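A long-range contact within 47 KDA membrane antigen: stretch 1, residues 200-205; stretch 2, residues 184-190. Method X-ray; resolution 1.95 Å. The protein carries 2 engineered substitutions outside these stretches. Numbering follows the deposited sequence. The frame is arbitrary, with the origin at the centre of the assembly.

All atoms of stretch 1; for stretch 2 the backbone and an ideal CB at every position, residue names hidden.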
# COMPACT_ATOMS: atom_id res chain seq x y z
N ALA B 200 24.98 -19.31 -20.72
CA ALA B 200 23.74 -19.35 -19.96
C ALA B 200 24.19 -19.65 -18.54
O ALA B 200 25.22 -20.30 -18.34
CB ALA B 200 22.84 -20.51 -20.46
N ARG B 201 23.41 -19.19 -17.56
CA ARG B 201 23.74 -19.38 -16.16
C ARG B 201 23.55 -20.82 -15.73
O ARG B 201 22.72 -21.54 -16.27
CB ARG B 201 22.83 -18.47 -15.29
CG ARG B 201 21.31 -18.80 -15.41
CD ARG B 201 20.43 -17.65 -14.86
NE ARG B 201 20.59 -17.50 -13.41
CZ ARG B 201 19.85 -18.15 -12.53
NH1 ARG B 201 18.90 -18.99 -12.94
NH2 ARG B 201 20.06 -17.99 -11.23
N LYS B 202 24.34 -21.25 -14.75
CA LYS B 202 24.21 -22.59 -14.24
C LYS B 202 23.39 -22.50 -12.95
O LYS B 202 23.69 -21.70 -12.08
CB LYS B 202 25.60 -23.16 -13.94
CG LYS B 202 25.59 -24.58 -13.39
CD LYS B 202 26.99 -25.18 -13.47
CE LYS B 202 27.11 -26.35 -12.53
NZ LYS B 202 25.95 -27.29 -12.67
N VAL B 203 22.36 -23.32 -12.83
CA VAL B 203 21.53 -23.32 -11.64
C VAL B 203 22.08 -24.27 -10.60
O VAL B 203 22.48 -25.39 -10.92
CB VAL B 203 20.07 -23.76 -11.97
CG1 VAL B 203 19.27 -23.86 -10.68
CG2 VAL B 203 19.41 -22.78 -12.95
N SER B 204 22.09 -23.84 -9.34
CA SER B 204 22.55 -24.69 -8.24
C SER B 204 21.39 -24.95 -7.30
O SER B 204 20.58 -24.06 -7.04
CB SER B 204 23.68 -24.02 -7.45
OG SER B 204 23.86 -24.69 -6.22
N SER B 205 21.31 -26.15 -6.76
CA SER B 205 20.23 -26.48 -5.84
C SER B 205 20.65 -26.21 -4.38
O SER B 205 19.90 -26.51 -3.46
CB SER B 205 19.85 -27.95 -6.00
OG SER B 205 21.00 -28.77 -5.86
N UNK B 184 32.55 -22.17 -8.24
CA UNK B 184 31.98 -22.95 -9.33
C UNK B 184 30.58 -23.46 -9.00
O UNK B 184 29.84 -23.87 -9.89
CB UNK B 184 32.90 -24.13 -9.66
N UNK B 185 30.21 -23.43 -7.73
CA UNK B 185 28.89 -23.91 -7.32
C UNK B 185 27.84 -22.81 -7.12
O UNK B 185 26.73 -23.10 -6.70
CB UNK B 185 29.03 -24.70 -6.02
N UNK B 186 28.21 -21.57 -7.41
CA UNK B 186 27.31 -20.43 -7.22
C UNK B 186 26.07 -20.48 -8.11
O UNK B 186 26.18 -20.68 -9.32
CB UNK B 186 28.07 -19.13 -7.49
N UNK B 187 24.91 -20.27 -7.51
CA UNK B 187 23.67 -20.30 -8.28
C UNK B 187 23.62 -19.12 -9.24
O UNK B 187 23.69 -17.97 -8.82
CB UNK B 187 22.45 -20.28 -7.35
N UNK B 188 23.50 -19.41 -10.54
CA UNK B 188 23.40 -18.33 -11.52
C UNK B 188 24.71 -17.99 -12.20
O UNK B 188 24.77 -17.05 -12.99
CB UNK B 188 22.85 -17.07 -10.84
N UNK B 189 25.74 -18.77 -11.91
CA UNK B 189 27.06 -18.55 -12.49
C UNK B 189 27.03 -18.60 -14.01
O UNK B 189 26.50 -19.55 -14.57
CB UNK B 189 28.05 -19.59 -11.96
N UNK B 190 27.59 -17.58 -14.66
CA UNK B 190 27.66 -17.54 -16.11
C UNK B 190 29.14 -17.56 -16.48
O UNK B 190 29.95 -16.86 -15.87
CB UNK B 190 26.95 -16.31 -16.68

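Position 184 has nothing of stretch 1 within 5.5 Å of its ideal CB. Its CA-to-CB bond points sideways. With nothing near the ideal CB, stretch 1 sets no demand and many residues would suit. The deposited residue is Glu-184, whose side chain stays clear of stretch 1.

At position 185, CA-to-CB points away, and the ideal CB lies 5.2 Å from Ser-204 OG. Stretch 1 hardly restricts the choice; a polar residue is one of several that would fit. It is Asn-185. Its backbone matters more here: Ser-204 CB packs 3.3 Å from Asn-185 O.

Position 186 also points away, with no stretch 1 atom near its ideal CB. Its carbonyl O receives the N of position 189 at 3.2 Å, closing a type II turn that runs from 186 to 189. Many side chains, polar or not, would suit. The residue is Thr-186.

At position 187, CA-to-CB points sideways, and the ideal CB sits 3.9 Å from Ser-204 CB and 5.1 Å from Arg-201 NH2. The backbone N of Ser-204 is a donor within reach of a short side chain. An acceptor would suit: Asn or Asp. The deposited residue is Asn-187. Its OD1 takes the hydrogen bond from Ser-204 N at 2.9 Å, nearly straight at 170°. Its ND2 lies near the plane of the Arg-201 guanidinium, at the edge, 3.8 Å from NH2. Arg-201 NH2 donates to a water whose O lies 3.0 Å from Asn-187 O.

At position 188 phi/psi is 98/5, the third residue of the turn. A CB here would be jammed against the preceding carbonyl O, and the ideal CB would also clash with Arg-201 NH2 at 3.0 Å. Glycine is strongly indicated, and Gly-188 is found. Its N donates to Lys-202 O at 2.8 Å. Gly-188 O lies 3.3 Å from Arg-201 CB, and a second water links that O to Arg-201 NE.

Position 189 points sideways, with its ideal CB 4.8 Å from Lys-202 CB. Aliphatic or other medium-sized residues would suit. The residue is Leu-189. Its main chain does the binding: Lys-202 N donates to Leu-189 O at 2.8 Å, and Arg-201 CA makes a CA-H...O contact with the same O at 3.2 Å.

Position 190 points sideways, its ideal CB 4.5 Å from Arg-201 CA. A chain with methylenes to lie against that backbone would suit, so Lys, Gln, Met or Leu are all plausible. It is Lys-190: its CG packs 3.7 Å from Arg-201 CA.

Stretch 2 (184-190) ENTNGLK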
# COMPACT_ATOMS: atom_id res chain seq x y z
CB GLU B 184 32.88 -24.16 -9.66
CG GLU B 184 32.80 -25.28 -8.64
CD GLU B 184 33.77 -26.41 -8.92
OE1 GLU B 184 33.83 -26.89 -10.08
OE2 GLU B 184 34.48 -26.84 -7.97
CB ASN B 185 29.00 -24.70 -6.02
CG ASN B 185 29.81 -25.97 -6.19
OD1 ASN B 185 30.57 -26.35 -5.29
ND2 ASN B 185 29.66 -26.64 -7.33
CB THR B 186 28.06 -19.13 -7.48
OG1 THR B 186 29.11 -19.00 -6.51
CG2 THR B 186 27.10 -17.91 -7.36
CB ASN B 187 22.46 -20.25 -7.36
CG ASN B 187 21.15 -20.37 -8.12
OD1 ASN B 187 20.99 -21.23 -8.99
ND2 ASN B 187 20.19 -19.52 -7.78
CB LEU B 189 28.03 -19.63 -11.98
CG LEU B 189 29.52 -19.45 -12.31
CD1 LEU B 189 30.14 -18.39 -11.38
CD2 LEU B 189 30.24 -20.80 -12.12
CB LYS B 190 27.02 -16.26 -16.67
CG LYS B 190 25.50 -16.16 -16.48
CD LYS B 190 25.05 -14.76 -16.83
CE LYS B 190 23.87 -14.72 -17.74
NZ LYS B 190 24.15 -15.21 -19.09
O HOH W 1 21.29 -16.29 -9.31
O HOH W 2 22.51 -15.18 -12.74
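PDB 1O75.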